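Side-chain contacts in N-acetylglucosaminidase (Paenibacillus barengoltzii, PDB 6INX), which probably hydrolyses glycosidic linkages next to N-acetylglucosamine in chitin- or N-glycan-type sugars, as a glycoside hydrolase of family 18: residues Y300-E303 against M304-R307; G327-T331 against H332-D336. One frame throughout, in Å; residues are numbered along the deposited sequence.

Interaction 1: residues Y300-E303 against M304-R307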
ATOM      1  N   TYR A 300      -8.341   0.087 -16.919  1.00  9.19           N
ATOM      2  CA  TYR A 300      -7.843   0.929 -18.007  1.00  8.71           C
ATOM      3  C   TYR A 300      -8.429   2.331 -17.887  1.00  9.82           C
ATOM      4  O   TYR A 300      -9.253   2.597 -17.018  1.00 13.29           O
ATOM      5  CB  TYR A 300      -8.135   0.278 -19.373  1.00 10.08           C
ATOM      6  CG  TYR A 300      -9.593   0.232 -19.782  1.00 10.53           C
ATOM      7  CD1 TYR A 300     -10.509  -0.539 -19.082  1.00 10.93           C
ATOM      8  CD2 TYR A 300     -10.047   0.943 -20.889  1.00 11.62           C
ATOM      9  CE1 TYR A 300     -11.843  -0.595 -19.459  1.00 11.64           C
ATOM     10  CE2 TYR A 300     -11.390   0.889 -21.279  1.00 11.97           C
ATOM     11  CZ  TYR A 300     -12.275   0.116 -20.560  1.00 12.02           C
ATOM     12  OH  TYR A 300     -13.607   0.056 -20.939  1.00 14.36           O
ATOM     13  N   ASP A 301      -7.966   3.226 -18.772  1.00  9.60           N
ATOM     14  CA  ASP A 301      -8.510   4.568 -18.967  1.00 11.06           C
ATOM     15  C   ASP A 301      -9.263   4.592 -20.294  1.00 12.09           C
ATOM     16  O   ASP A 301      -8.849   3.946 -21.269  1.00 12.06           O
ATOM     17  CB  ASP A 301      -7.360   5.593 -19.101  1.00 12.54           C
ATOM     18  CG  ASP A 301      -7.247   6.559 -17.912  1.00 12.93           C
ATOM     19  OD1 ASP A 301      -8.194   6.695 -17.107  1.00 12.51           O
ATOM     20  OD2 ASP A 301      -6.173   7.204 -17.791  1.00 12.37           O
ATOM     21  N   ASP A 302     -10.373   5.328 -20.337  1.00 13.77           N
ATOM     22  CA  ASP A 302     -11.049   5.523 -21.618  1.00 15.30           C
ATOM     23  C   ASP A 302     -11.422   6.987 -21.809  1.00 12.93           C
ATOM     24  O   ASP A 302     -10.994   7.839 -21.029  1.00 12.24           O
ATOM     25  CB  ASP A 302     -12.247   4.568 -21.776  1.00 14.70           C
ATOM     26  CG  ASP A 302     -13.387   4.850 -20.804  1.00 16.08           C
ATOM     27  OD1 ASP A 302     -13.324   5.817 -20.025  1.00 14.74           O
ATOM     28  OD2 ASP A 302     -14.377   4.092 -20.828  1.00 18.85           O
ATOM     29  N   GLU A 303     -12.219   7.303 -22.838  1.00 13.29           N
ATOM     30  CA  GLU A 303     -12.602   8.699 -23.035  1.00 14.44           C
ATOM     31  C   GLU A 303     -13.409   9.233 -21.854  1.00 14.05           C
ATOM     32  O   GLU A 303     -13.325  10.425 -21.532  1.00 15.63           O
ATOM     33  CB  GLU A 303     -13.390   8.858 -24.341  1.00 16.07           C
ATOM     34  CG  GLU A 303     -12.642   8.387 -25.584  1.00 14.89           C
ATOM     35  CD  GLU A 303     -12.951   6.945 -25.956  1.00 21.96           C
ATOM     36  OE1 GLU A 303     -12.976   6.064 -25.064  1.00 22.50           O
ATOM     37  OE2 GLU A 303     -13.185   6.688 -27.152  1.00 23.70           O
ATOM     38  N   MET A 304     -14.170   8.365 -21.186  1.00 14.75           N
ATOM     39  CA  MET A 304     -15.004   8.782 -20.060  1.00 17.91           C
ATOM     40  C   MET A 304     -14.149   9.158 -18.847  1.00 14.61           C
ATOM     41  O   MET A 304     -14.318  10.233 -18.258  1.00 14.86           O
ATOM     42  CB  MET A 304     -15.980   7.650 -19.724  1.00 21.37           C
ATOM     43  CG  MET A 304     -17.140   7.985 -18.803  1.00 22.31           C
ATOM     44  SD  MET A 304     -18.294   6.586 -18.680  1.00 23.93           S
ATOM     45  CE  MET A 304     -19.086   6.640 -20.287  1.00 26.82           C
ATOM     46  N   SER A 305     -13.210   8.294 -18.468  1.00 13.05           N
ATOM     47  CA  SER A 305     -12.352   8.623 -17.335  1.00 13.46           C
ATOM     48  C   SER A 305     -11.426   9.794 -17.658  1.00 11.22           C
ATOM     49  O   SER A 305     -11.151  10.629 -16.791  1.00 12.54           O
ATOM     50  CB  SER A 305     -11.561   7.390 -16.890  1.00 13.42           C
ATOM     51  OG  SER A 305     -10.748   6.870 -17.931  1.00 13.47           O
ATOM     52  N   ILE A 306     -10.963   9.889 -18.908  1.00 13.07           N
ATOM     53  CA  ILE A 306     -10.138  11.024 -19.299  1.00 14.29           C
ATOM     54  C   ILE A 306     -10.913  12.338 -19.171  1.00 13.91           C
ATOM     55  O   ILE A 306     -10.381  13.333 -18.664  1.00 14.91           O
ATOM     56  CB  ILE A 306      -9.544  10.803 -20.702  1.00 14.58           C
ATOM     57  CG1 ILE A 306      -8.425   9.756 -20.637  1.00 17.01           C
ATOM     58  CG2 ILE A 306      -9.030  12.111 -21.295  1.00 17.29           C
ATOM     59  CD1 ILE A 306      -7.925   9.328 -22.018  1.00 18.09           C
ATOM     60  N   ARG A 307     -12.191  12.369 -19.595  1.00 14.71           N
ATOM     61  CA  ARG A 307     -12.958  13.609 -19.410  1.00 16.49           C
ATOM     62  C   ARG A 307     -13.045  13.976 -17.940  1.00 14.85           C
ATOM     63  O   ARG A 307     -12.899  15.145 -17.576  1.00 16.35           O
ATOM     64  CB  ARG A 307     -14.368  13.538 -20.029  1.00 18.78           C
ATOM     65  CG  ARG A 307     -15.364  14.698 -19.676  1.00 27.97           C
ATOM     66  CD  ARG A 307     -14.813  15.963 -20.296  1.00 29.77           C
ATOM     67  NE  ARG A 307     -15.609  17.160 -20.119  1.00 37.24           N
ATOM     68  CZ  ARG A 307     -16.306  17.763 -21.088  1.00 41.94           C
ATOM     69  NH1 ARG A 307     -16.322  17.284 -22.341  1.00 42.86           N
ATOM     70  NH2 ARG A 307     -16.977  18.896 -20.803  1.00 47.50           N
TER

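Interaction 2: residues G327-T331 against H332-D336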
ATOM      1  N   GLY A 327       1.949   5.421 -28.917  1.00 15.83           N
ATOM      2  CA  GLY A 327       1.710   4.249 -29.743  1.00 17.14           C
ATOM      3  C   GLY A 327       0.737   3.230 -29.194  1.00 19.68           C
ATOM      4  O   GLY A 327       0.393   2.271 -29.893  1.00 18.82           O
ATOM      5  N   CYS A 328       0.280   3.404 -27.959  1.00 16.96           N
ATOM      6  CA  CYS A 328      -0.617   2.445 -27.332  1.00 16.42           C
ATOM      7  C   CYS A 328      -2.063   2.594 -27.776  1.00 17.56           C
ATOM      8  O   CYS A 328      -2.885   1.731 -27.439  1.00 16.13           O
ATOM      9  CB  CYS A 328      -0.571   2.596 -25.813  1.00 15.74           C
ATOM     10  SG  CYS A 328       1.036   2.261 -25.104  1.00 19.10           S
ATOM     11  N   ASP A 329      -2.403   3.666 -28.487  1.00 16.49           N
ATOM     12  CA  ASP A 329      -3.777   3.891 -28.939  1.00 15.71           C
ATOM     13  C   ASP A 329      -3.759   4.302 -30.407  1.00 18.70           C
ATOM     14  O   ASP A 329      -3.711   5.495 -30.718  1.00 19.49           O
ATOM     15  CB  ASP A 329      -4.492   4.929 -28.104  1.00 14.89           C
ATOM     16  CG  ASP A 329      -5.881   5.226 -28.649  1.00 15.21           C
ATOM     17  OD1 ASP A 329      -6.432   4.325 -29.311  1.00 18.56           O
ATOM     18  OD2 ASP A 329      -6.401   6.341 -28.440  1.00 18.57           O
ATOM     19  N   ARG A 330      -3.849   3.315 -31.293  1.00 18.01           N
ATOM     20  CA  ARG A 330      -3.936   3.589 -32.719  1.00 21.51           C
ATOM     21  C   ARG A 330      -5.335   4.003 -33.164  1.00 27.45           C
ATOM     22  O   ARG A 330      -5.512   4.352 -34.335  1.00 28.92           O
ATOM     23  CB  ARG A 330      -3.447   2.378 -33.518  1.00 22.59           C
ATOM     24  CG  ARG A 330      -2.078   1.876 -33.087  1.00 26.17           C
ATOM     25  CD  ARG A 330      -1.522   0.850 -34.058  1.00 32.03           C
ATOM     26  NE  ARG A 330      -0.484   1.418 -34.915  1.00 41.37           N
ATOM     27  CZ  ARG A 330      -0.269   1.056 -36.176  1.00 41.30           C
ATOM     28  NH1 ARG A 330      -1.021   0.119 -36.741  1.00 40.49           N
ATOM     29  NH2 ARG A 330       0.698   1.635 -36.876  1.00 39.76           N
ATOM     30  N   THR A 331      -6.334   3.967 -32.272  1.00 21.24           N
ATOM     31  CA  THR A 331      -7.636   4.535 -32.604  1.00 21.38           C
ATOM     32  C   THR A 331      -7.633   6.057 -32.559  1.00 24.94           C
ATOM     33  O   THR A 331      -8.575   6.674 -33.068  1.00 25.57           O
ATOM     34  CB  THR A 331      -8.726   4.028 -31.655  1.00 21.28           C
ATOM     35  OG1 THR A 331      -8.669   4.765 -30.425  1.00 20.69           O
ATOM     36  CG2 THR A 331      -8.572   2.533 -31.379  1.00 24.14           C
ATOM     37  N   HIS A 332      -6.614   6.671 -31.951  1.00 21.24           N
ATOM     38  CA  HIS A 332      -6.445   8.119 -31.814  1.00 21.12           C
ATOM     39  C   HIS A 332      -7.496   8.774 -30.926  1.00 17.81           C
ATOM     40  O   HIS A 332      -7.457   9.999 -30.738  1.00 19.92           O
ATOM     41  CB  HIS A 332      -6.357   8.842 -33.168  1.00 29.75           C
ATOM     42  CG  HIS A 332      -5.551   8.104 -34.189  1.00 26.90           C
ATOM     43  ND1 HIS A 332      -4.179   7.996 -34.114  1.00 34.27           N
ATOM     44  CD2 HIS A 332      -5.920   7.434 -35.305  1.00 33.01           C
ATOM     45  CE1 HIS A 332      -3.738   7.290 -35.139  1.00 35.59           C
ATOM     46  NE2 HIS A 332      -4.774   6.937 -35.878  1.00 35.23           N
ATOM     47  N   ARG A 333      -8.410   7.997 -30.335  1.00 18.62           N
ATOM     48  CA  ARG A 333      -9.524   8.576 -29.597  1.00 19.41           C
ATOM     49  C   ARG A 333      -9.091   9.150 -28.253  1.00 12.82           C
ATOM     50  O   ARG A 333      -9.661  10.147 -27.798  1.00 16.85           O
ATOM     51  CB  ARG A 333     -10.636   7.536 -29.419  1.00 19.36           C
ATOM     52  CG  ARG A 333     -11.026   6.849 -30.733  1.00 22.59           C
ATOM     53  CD  ARG A 333     -12.460   6.321 -30.732  1.00 26.45           C
ATOM     54  NE  ARG A 333     -12.651   5.214 -29.801  1.00 25.39           N
ATOM     55  CZ  ARG A 333     -12.635   3.926 -30.141  1.00 29.37           C
ATOM     56  NH1 ARG A 333     -12.428   3.557 -31.401  1.00 25.99           N
ATOM     57  NH2 ARG A 333     -12.822   3.001 -29.210  1.00 22.61           N
ATOM     58  N   LEU A 334      -8.085   8.549 -27.603  1.00 12.91           N
ATOM     59  CA  LEU A 334      -7.747   8.980 -26.252  1.00 15.80           C
ATOM     60  C   LEU A 334      -7.027  10.323 -26.262  1.00 12.65           C
ATOM     61  O   LEU A 334      -7.302  11.184 -25.417  1.00 14.20           O
ATOM     62  CB  LEU A 334      -6.932   7.898 -25.539  1.00 13.78           C
ATOM     63  CG  LEU A 334      -7.636   6.558 -25.307  1.00 14.42           C
ATOM     64  CD1 LEU A 334      -6.804   5.664 -24.393  1.00 14.12           C
ATOM     65  CD2 LEU A 334      -9.034   6.767 -24.730  1.00 16.48           C
ATOM     66  N   LEU A 335      -6.130  10.537 -27.228  1.00 14.05           N
ATOM     67  CA  LEU A 335      -5.523  11.856 -27.381  1.00 15.62           C
ATOM     68  C   LEU A 335      -6.567  12.907 -27.747  1.00 15.24           C
ATOM     69  O   LEU A 335      -6.540  14.030 -27.227  1.00 16.78           O
ATOM     70  CB  LEU A 335      -4.411  11.814 -28.427  1.00 17.79           C
ATOM     71  CG  LEU A 335      -3.806  13.173 -28.812  1.00 20.00           C
ATOM     72  CD1 LEU A 335      -3.346  13.963 -27.584  1.00 20.37           C
ATOM     73  CD2 LEU A 335      -2.662  12.974 -29.782  1.00 23.29           C
ATOM     74  N   ASP A 336      -7.511  12.563 -28.625  1.00 14.77           N
ATOM     75  CA  ASP A 336      -8.577  13.508 -28.948  1.00 17.69           C
ATOM     76  C   ASP A 336      -9.385  13.884 -27.707  1.00 15.51           C
ATOM     77  O   ASP A 336      -9.692  15.061 -27.486  1.00 17.65           O
ATOM     78  CB  ASP A 336      -9.486  12.909 -30.018  1.00 20.99           C
ATOM     79  CG  ASP A 336      -9.797  13.883 -31.126  1.00 25.05           C
ATOM     80  OD1 ASP A 336      -8.988  14.809 -31.347  1.00 28.95           O
ATOM     81  OD2 ASP A 336     -10.853  13.728 -31.774  1.00 28.33           O
TER
HETATM   82  O   HOH W   1      -4.834   8.452 -28.825  1.00 17.95           O

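Interaction 1: residues Y300-E303 against M304-R307
D302 and S305 grip each other twice, each lending its side chain to the other's backbone N-H. S305 N reaches D302 OD1 at 2.9 Å, nearly along the carboxylate C-O bond and almost straight (N-H...O 166°). D302 N in turn gives its hydrogen to S305 OG, also at 2.9 Å. Both side chains sit between their own backbone N and carbonyl carbon (chi1 67° for D302, 59° for S305), which folds each polar end back toward the other's main chain. S305 OG donates a hydrogen bond to D301 OD1, at 2.7 Å and from above that carboxylate's plane, and is held by two hydrogen bonds, one given and one accepted. These reciprocal bonds define a capping box, with D302 as N-cap of helix 303-316, which starts just after the antiparallel sheet's strand 297-299. In the first turn I306 N hydrogen-bonds D302 O (2.9 Å), I306 CG1 lies 3.2 Å from D302 O, and R307 N bonds to E303 O (3.0 Å). M304 runs beside D302, its CB 3.2 Å from D302 OD1. The other carboxylate oxygens form salt bridges, D302 OD2 with R280 and D301 OD2 with K309, so the buried acids have charged mates. The solvent side is looser: beyond CB the exposed M304 chain runs on to R280 and W282, and the exposed R307 side chain turns off to pair with D311.

Interaction 2: residues G327-T331 against H332-D336
D329 OD2 accepts the backbone N-H of L334 at 2.9 Å, met head-on at the oxygen with an N-H...O angle of 166°. The aspartate's CG lies anti to its own backbone N (chi1 176°), which carries the carboxylate forward to the first turn of helix 333-341. D329 OD2 also accepts a hydrogen bond from a water 2.7 Å from it, and this water in turn accepts L335 N, so one carboxylate oxygen serves two helix N-H groups, one of them indirectly. The neighbouring N-H, of R333, goes to T331 OG1 at 3.2 Å. That hydroxyl is steered by D329 OD1, whose syn lone pair it meets at 2.5 Å; T331 N approaches the same oxygen from 53° above the carboxylate plane. With D329 replaced by an alanine, L334 N would probably be left without its acceptor and T331 OG1, still held by R333 N, without its carboxylate partner. Around this core, the R333 guanidinium swings one face over T331, its NH1 3.7 Å from T331 CB, while its NE is paired with E303. On the exposed side, the H332 ring lays a face over R330 O, NE2 lying 3.1 Å from that oxygen without bonding to it. Farther out, F265 packs on D329, T331 and L334, and T266 OG1 ties down R330 N and C328 O. An Asx turn at D329, overlapping a type I turn from D329 to H332, here leads from the last barrel strand, 320-324, into the final helix.

Overall arrangement
Interaction 1 comes first along the chain and interaction 2 follows, their centres about 12 Å apart and each about 16 Å from the centre of the chain, on the same side of it. Both lie at helix starts: a capping box opens 303-316, leaving the antiparallel sheet, whereas in interaction 2 the D329 and T331 side chains accept backbone N-H groups at the start of 333-341, after strand 320-324. That strand closes the parallel eight-stranded TIM barrel between 6-12 and 230-235. The E303-R333 salt bridge joins the two helix starts, as does L334 CD2, packed on I306 CD1 (3.9 Å). Helix 265-272, through F265, touches both, so the inserted sheet region and the barrel's closing helix are joined here.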